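Local coordinates for cytochrome P450 268A2 Cyp268A2 (Mycobacterium marinum, PDB 6BLD), which belongs to the cytochrome P450 family of haem proteins and holds an iron protoporphyrin IX within a largely helical fold, at residues A[68-73]-A[360-365]; A[74-79]-A[317-322]. All blocks are in the same frame, centred on the assembly; numbering follows the deposited sequence.

Contact 1 of 2, residues A[68-73]-A[360-365]; sequences ADIVAV and PHVGFG. With HEM (protoporphyrin IX containing Fe), chain B.
Val362 reaches out from the haem-binding loop to meet Ile70 and Val71 on helix 67-75. From its CA the CB heads toward the helix, and there the side chain forks. CG1, lying beside the backbone N and anti to the carbonyl carbon (chi1 -73°), does the touching: it comes within 4.1 Å of Val71 CG2 and 4.2 Å of Ile70 CG2, so one methyl rests against methyls of two successive helix residues. CG2 sits between the backbone N and the carbonyl carbon and comes no nearer to the helix than CG1. Beta-branched chains suit this join, since each offers a methyl close to its own backbone. Ile70 is buried and also packs on Met334 of strand 331-335.

The same loop turns from this packing to the haem. Val362 to Gly365 form a type I beta turn, closed by a weak backbone bond. Just ahead of it, His361 ND1 accepts a bond from Gly363 N, 3.1 Å at 153°, with the donor almost in the imidazole plane. His361 NE2 is hydrogen-bonded to Glu299, so the ring is fixed from both nitrogens. Within the turn, Phe364 comes obliquely against one pyrrole, its CE1 3.4 Å from HEM C2C and its CD1 3.5 Å from HEM C3C, with its edge directed at HEM C1C; the ring also packs on Phe371 and Cys372. Gly365 fits on two counts: at its phi of 94° a CB would be jammed against the carbonyl O of Phe364, and it would collide with HEM CBD of a propionate arm.

A glycine-rich loop carrying phenylalanine beside the porphyrin, ahead of a cysteine and a long helix, is the haem-binding Cys loop of cytochromes P450; here Val362 buttons it to helix 67-75.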
loop_
_atom_site.group_PDB
_atom_site.type_symbol
_atom_site.label_atom_id
_atom_site.label_comp_id
_atom_site.label_asym_id
_atom_site.label_seq_id
_atom_site.Cartn_x
_atom_site.Cartn_y
_atom_site.Cartn_z
ATOM N N ALA A 68 -17.604 -6.063 5.024
ATOM C CA ALA A 68 -18.706 -5.106 4.983
ATOM C C ALA A 68 -18.485 -3.959 5.961
ATOM O O ALA A 68 -18.776 -2.799 5.645
ATOM C CB ALA A 68 -20.030 -5.813 5.273
ATOM N N ASP A 69 -17.966 -4.259 7.153
ATOM C CA ASP A 69 -17.711 -3.203 8.128
ATOM C C ASP A 69 -16.542 -2.323 7.707
ATOM O O ASP A 69 -16.541 -1.118 7.987
ATOM C CB ASP A 69 -17.456 -3.810 9.507
ATOM C CG ASP A 69 -18.700 -4.436 10.109
ATOM O OD1 ASP A 69 -19.811 -3.943 9.824
ATOM O OD2 ASP A 69 -18.567 -5.420 10.869
ATOM N N ILE A 70 -15.543 -2.904 7.037
ATOM C CA ILE A 70 -14.430 -2.115 6.515
ATOM C C ILE A 70 -14.929 -1.129 5.466
ATOM O O ILE A 70 -14.504 0.033 5.429
ATOM C CB ILE A 70 -13.337 -3.047 5.958
ATOM C CG1 ILE A 70 -12.581 -3.719 7.106
ATOM C CG2 ILE A 70 -12.385 -2.294 5.033
ATOM C CD1 ILE A 70 -11.575 -4.743 6.655
ATOM N N VAL A 71 -15.851 -1.572 4.609
ATOM C CA VAL A 71 -16.460 -0.672 3.633
ATOM C C VAL A 71 -17.264 0.414 4.339
ATOM O O VAL A 71 -17.236 1.586 3.943
ATOM C CB VAL A 71 -17.326 -1.477 2.645
ATOM C CG1 VAL A 71 -18.218 -0.555 1.828
ATOM C CG2 VAL A 71 -16.441 -2.319 1.733
ATOM N N ALA A 72 -17.978 0.047 5.408
ATOM C CA ALA A 72 -18.781 1.024 6.138
ATOM C C ALA A 72 -17.914 2.134 6.720
ATOM O O ALA A 72 -18.255 3.318 6.615
ATOM C CB ALA A 72 -19.577 0.331 7.243
ATOM N N VAL A 73 -16.787 1.773 7.336
ATOM C CA VAL A 73 -15.893 2.781 7.899
ATOM C C VAL A 73 -15.290 3.641 6.795
ATOM O O VAL A 73 -15.210 4.869 6.919
ATOM C CB VAL A 73 -14.803 2.108 8.757
ATOM C CG1 VAL A 73 -13.720 3.110 9.142
ATOM C CG2 VAL A 73 -15.419 1.475 9.998
ATOM N N PRO A 360 -15.097 -8.315 -4.794
ATOM C CA PRO A 360 -15.236 -7.093 -3.991
ATOM C C PRO A 360 -14.151 -6.949 -2.925
ATOM O O PRO A 360 -14.431 -6.649 -1.763
ATOM C CB PRO A 360 -16.627 -7.257 -3.371
ATOM C CG PRO A 360 -16.761 -8.733 -3.191
ATOM C CD PRO A 360 -16.008 -9.379 -4.336
ATOM N N HIS A 361 -12.903 -7.166 -3.326
ATOM C CA HIS A 361 -11.788 -7.077 -2.401
ATOM C C HIS A 361 -11.565 -5.632 -1.962
ATOM O O HIS A 361 -11.971 -4.678 -2.632
ATOM C CB HIS A 361 -10.515 -7.636 -3.038
ATOM C CG HIS A 361 -10.007 -6.820 -4.187
ATOM N ND1 HIS A 361 -9.219 -5.702 -4.016
ATOM C CD2 HIS A 361 -10.174 -6.961 -5.524
ATOM C CE1 HIS A 361 -8.925 -5.189 -5.196
ATOM N NE2 HIS A 361 -9.492 -5.933 -6.129
ATOM N N VAL A 362 -10.906 -5.483 -0.814
ATOM C CA VAL A 362 -10.591 -4.166 -0.275
ATOM C C VAL A 362 -9.082 -3.959 -0.294
ATOM O O VAL A 362 -8.517 -3.346 0.619
ATOM C CB VAL A 362 -11.159 -3.989 1.146
ATOM C CG1 VAL A 362 -12.671 -3.819 1.093
ATOM C CG2 VAL A 362 -10.777 -5.167 2.029
ATOM N N GLY A 363 -8.421 -4.466 -1.336
ATOM C CA GLY A 363 -6.990 -4.243 -1.468
ATOM C C GLY A 363 -6.649 -2.780 -1.683
ATOM O O GLY A 363 -5.637 -2.286 -1.180
ATOM N N PHE A 364 -7.490 -2.069 -2.433
ATOM C CA PHE A 364 -7.372 -0.629 -2.597
ATOM C C PHE A 364 -8.168 0.138 -1.547
ATOM O O PHE A 364 -8.493 1.312 -1.762
ATOM C CB PHE A 364 -7.821 -0.217 -4.002
ATOM C CG PHE A 364 -6.956 -0.767 -5.104
ATOM C CD1 PHE A 364 -5.647 -0.343 -5.256
ATOM C CD2 PHE A 364 -7.458 -1.704 -5.994
ATOM C CE1 PHE A 364 -4.852 -0.846 -6.272
ATOM C CE2 PHE A 364 -6.669 -2.210 -7.011
ATOM C CZ PHE A 364 -5.363 -1.781 -7.149
ATOM N N GLY A 365 -8.485 -0.499 -0.423
ATOM C CA GLY A 365 -9.299 0.110 0.605
ATOM C C GLY A 365 -10.771 -0.227 0.450
ATOM O O GLY A 365 -11.209 -0.859 -0.515
HETATM C CHA HEM B . -4.492 5.402 -1.276
HETATM C CHB HEM B . -1.183 6.367 -4.695
HETATM C CHC HEM B . -0.937 1.641 -5.791
HETATM C CHD HEM B . -3.560 0.677 -1.810
HETATM C C1A HEM B . -3.628 6.082 -2.109
HETATM C C2A HEM B . -3.406 7.514 -2.136
HETATM C C3A HEM B . -2.498 7.779 -3.077
HETATM C C4A HEM B . -2.102 6.524 -3.684
HETATM C CMA HEM B . -1.961 9.178 -3.454
HETATM C CAA HEM B . -4.111 8.552 -1.237
HETATM C CBA HEM B . -5.470 8.880 -1.848
HETATM C CGA HEM B . -6.267 9.745 -0.907
HETATM O O1A HEM B . -7.243 10.393 -1.369
HETATM O O2A HEM B . -5.924 9.795 0.303
HETATM C C1B HEM B . -0.875 5.186 -5.335
HETATM C C2B HEM B . -0.076 5.058 -6.532
HETATM C C3B HEM B . 0.002 3.769 -6.854
HETATM C C4B HEM B . -0.749 3.009 -5.860
HETATM C CMB HEM B . 0.576 6.216 -7.318
HETATM C CAB HEM B . 0.787 3.268 -8.089
HETATM C CBB HEM B . 0.778 1.996 -8.489
HETATM C C1C HEM B . -1.634 0.962 -4.809
HETATM C C2C HEM B . -1.849 -0.472 -4.741
HETATM C C3C HEM B . -2.569 -0.729 -3.631
HETATM C C4C HEM B . -2.842 0.530 -2.976
HETATM C CMC HEM B . -1.298 -1.471 -5.785
HETATM C CAC HEM B . -3.095 -2.069 -3.065
HETATM C CBC HEM B . -3.079 -3.219 -3.745
HETATM C C1D HEM B . -4.063 1.861 -1.319
HETATM C C2D HEM B . -4.940 2.015 -0.179
HETATM C C3D HEM B . -5.198 3.318 -0.025
HETATM C C4D HEM B . -4.494 4.040 -1.071
HETATM C CMD HEM B . -5.470 0.860 0.700
HETATM C CAD HEM B . -6.096 3.950 1.063
HETATM C CBD HEM B . -7.559 3.776 0.667
HETATM C CGD HEM B . -8.474 4.330 1.730
HETATM O O1D HEM B . -9.716 4.209 1.571
HETATM O O2D HEM B . -7.966 4.887 2.737
HETATM N NA HEM B . -2.813 5.510 -3.069
HETATM N NB HEM B . -1.269 3.917 -4.953
HETATM N NC HEM B . -2.256 1.538 -3.717
HETATM N ND HEM B . -3.813 3.116 -1.838
HETATM FE FE HEM B . -2.732 3.515 -3.533
#

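Contact 2 of 2, residues A[74-79]-A[317-322]; sequences SRTNEV and ADFELG
Val79 and Phe319 meet with their side chains crossed at about a right angle, the branched valine set against the base and one flank of the phenylalanine. CG1 of Val79 makes the closest approach, 3.7 Å from Phe319 CD2, while the second methyl, CG2, stands 4.0 Å from the same CD2. Both methyls thus converge on CD2, and CG1 also covers Phe319 CB, at 3.8 Å, and CG. CG1 is anti to the backbone N of Val79 (chi1 164°), which carries it across to the strand, and the ring of Phe319 is likewise swung anti to its own N (chi1 -166°), back toward the end of the helix.

Farther along the ring Thr76 adds its methyl, CG2, 4.3 Å from Phe319 CE2; both Thr76 and Val79 approach the ring obliquely. Threonine suits this spot because it has two different branches. Its OG1 turns back to the carbonyl of Ala72 in helix 67-75, which keeps the polar branch satisfied while the methyl faces the ring. Thr76 is also the centre of an inverse gamma turn where the chain leaves the helix, and Thr76 O accepts a 3.0 Å bond from Val79 N, so the two touching residues are held together.

Phe80 meets the ring of Phe319 edge-to-face, and Val79 pairs through its backbone with Ala316. Ala317 adds buried surface, its O 4.2 Å from Val79 CG1. The contact is van der Waals packing, mainly apolar; at this partly exposed edge of the fold, shape and the shielding of hydrocarbon from water hold the small hairpin to the helix end.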
loop_
_atom_site.group_PDB
_atom_site.type_symbol
_atom_site.label_atom_id
_atom_site.label_comp_id
_atom_site.label_asym_id
_atom_site.label_seq_id
_atom_site.Cartn_x
_atom_site.Cartn_y
_atom_site.Cartn_z
ATOM N N SER A 74 -14.872 3.015 5.691
ATOM C CA SER A 74 -14.199 3.754 4.626
ATOM C C SER A 74 -15.124 4.773 3.972
ATOM O O SER A 74 -14.710 5.902 3.688
ATOM C CB SER A 74 -13.657 2.781 3.578
ATOM O OG SER A 74 -12.955 1.712 4.183
ATOM N N ARG A 75 -16.381 4.397 3.725
ATOM C CA ARG A 75 -17.288 5.278 3.003
ATOM C C ARG A 75 -17.955 6.310 3.901
ATOM O O ARG A 75 -18.393 7.352 3.401
ATOM C CB ARG A 75 -18.355 4.455 2.279
ATOM C CG ARG A 75 -17.782 3.394 1.361
ATOM C CD ARG A 75 -18.850 2.788 0.472
ATOM N NE ARG A 75 -18.268 2.132 -0.695
ATOM C CZ ARG A 75 -17.969 2.758 -1.829
ATOM N NH1 ARG A 75 -17.442 2.084 -2.843
ATOM N NH2 ARG A 75 -18.197 4.060 -1.951
ATOM N N THR A 76 -18.041 6.054 5.204
ATOM C CA THR A 76 -18.639 7.010 6.137
ATOM C C THR A 76 -17.556 7.908 6.742
ATOM O O THR A 76 -17.341 7.959 7.952
ATOM C CB THR A 76 -19.426 6.274 7.216
ATOM O OG1 THR A 76 -20.085 5.139 6.636
ATOM C CG2 THR A 76 -20.470 7.189 7.840
ATOM N N ASN A 77 -16.865 8.629 5.854
ATOM C CA ASN A 77 -15.766 9.491 6.274
ATOM C C ASN A 77 -16.236 10.677 7.107
ATOM O O ASN A 77 -15.426 11.268 7.827
ATOM C CB ASN A 77 -14.987 9.990 5.055
ATOM C CG ASN A 77 -15.833 10.844 4.132
ATOM O OD1 ASN A 77 -16.637 10.331 3.356
ATOM N ND2 ASN A 77 -15.653 12.158 4.211
ATOM N N GLU A 78 -17.517 11.042 7.022
ATOM C CA GLU A 78 -18.040 12.104 7.874
ATOM C C GLU A 78 -18.068 11.696 9.340
ATOM O O GLU A 78 -18.103 12.568 10.216
ATOM C CB GLU A 78 -19.441 12.510 7.412
ATOM C CG GLU A 78 -20.518 11.476 7.706
ATOM C CD GLU A 78 -20.922 10.687 6.475
ATOM O OE1 GLU A 78 -22.136 10.455 6.292
ATOM O OE2 GLU A 78 -20.029 10.298 5.694
ATOM N N VAL A 79 -18.054 10.398 9.624
ATOM C CA VAL A 79 -17.967 9.885 10.985
ATOM C C VAL A 79 -16.551 9.433 11.316
ATOM O O VAL A 79 -16.002 9.791 12.358
ATOM C CB VAL A 79 -18.982 8.737 11.186
ATOM C CG1 VAL A 79 -18.649 7.941 12.440
ATOM C CG2 VAL A 79 -20.402 9.284 11.251
ATOM N N ALA A 317 -17.980 11.054 15.940
ATOM C CA ALA A 317 -19.182 10.976 16.754
ATOM C C ALA A 317 -19.425 9.517 17.107
ATOM O O ALA A 317 -18.805 8.608 16.548
ATOM C CB ALA A 317 -20.390 11.575 16.028
ATOM N N ASP A 318 -20.338 9.301 18.052
ATOM C CA ASP A 318 -20.707 7.945 18.430
ATOM C C ASP A 318 -21.329 7.221 17.244
ATOM O O ASP A 318 -22.190 7.768 16.548
ATOM C CB ASP A 318 -21.679 7.972 19.610
ATOM C CG ASP A 318 -21.030 8.463 20.890
ATOM O OD1 ASP A 318 -19.813 8.746 20.873
ATOM O OD2 ASP A 318 -21.738 8.564 21.912
ATOM N N PHE A 319 -20.886 5.988 17.009
ATOM C CA PHE A 319 -21.339 5.216 15.861
ATOM C C PHE A 319 -21.462 3.748 16.242
ATOM O O PHE A 319 -20.548 3.180 16.846
ATOM C CB PHE A 319 -20.380 5.373 14.676
ATOM C CG PHE A 319 -20.942 4.886 13.371
ATOM C CD1 PHE A 319 -20.770 3.571 12.975
ATOM C CD2 PHE A 319 -21.644 5.744 12.542
ATOM C CE1 PHE A 319 -21.286 3.121 11.774
ATOM C CE2 PHE A 319 -22.162 5.300 11.339
ATOM C CZ PHE A 319 -21.982 3.987 10.956
ATOM N N GLU A 320 -22.584 3.143 15.870
ATOM C CA GLU A 320 -22.842 1.735 16.141
ATOM C C GLU A 320 -22.344 0.896 14.969
ATOM O O GLU A 320 -22.812 1.061 13.838
ATOM C CB GLU A 320 -24.334 1.510 16.376
ATOM C CG GLU A 320 -24.724 0.072 16.637
ATOM C CD GLU A 320 -26.155 -0.048 17.113
ATOM O OE1 GLU A 320 -27.072 -0.002 16.265
ATOM O OE2 GLU A 320 -26.363 -0.175 18.336
ATOM N N LEU A 321 -21.394 0.001 15.239
ATOM C CA LEU A 321 -20.815 -0.850 14.208
ATOM C C LEU A 321 -20.556 -2.233 14.784
ATOM O O LEU A 321 -19.901 -2.361 15.822
ATOM C CB LEU A 321 -19.514 -0.253 13.662
ATOM C CG LEU A 321 -18.919 -0.957 12.441
ATOM C CD1 LEU A 321 -19.716 -0.619 11.190
ATOM C CD2 LEU A 321 -17.460 -0.580 12.270
ATOM N N GLY A 322 -21.064 -3.259 14.106
ATOM C CA GLY A 322 -20.903 -4.621 14.588
ATOM C C GLY A 322 -21.492 -4.862 15.958
ATOM O O GLY A 322 -20.957 -5.671 16.724
#

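How the contacts relate
The centres of contacts 1 and 2 lie 13 Å apart, on the same side of the chain's centre, and both draw on helix 67-75. Contact 1 uses the body of that helix and contact 2 its end and the turn beyond. Along the chain the order is 68-73, 74-79, 317-322, 360-365, so contact 2 is nested inside the loop closed by contact 1. They touch through Leu321, whose CD2 lies 3.7 Å from Val73 CG2. The helix thus stands between the buried haem-binding loop and the surface hairpin of strands 319-321 and 324-326, packing on the loop with one face and on the hairpin with another.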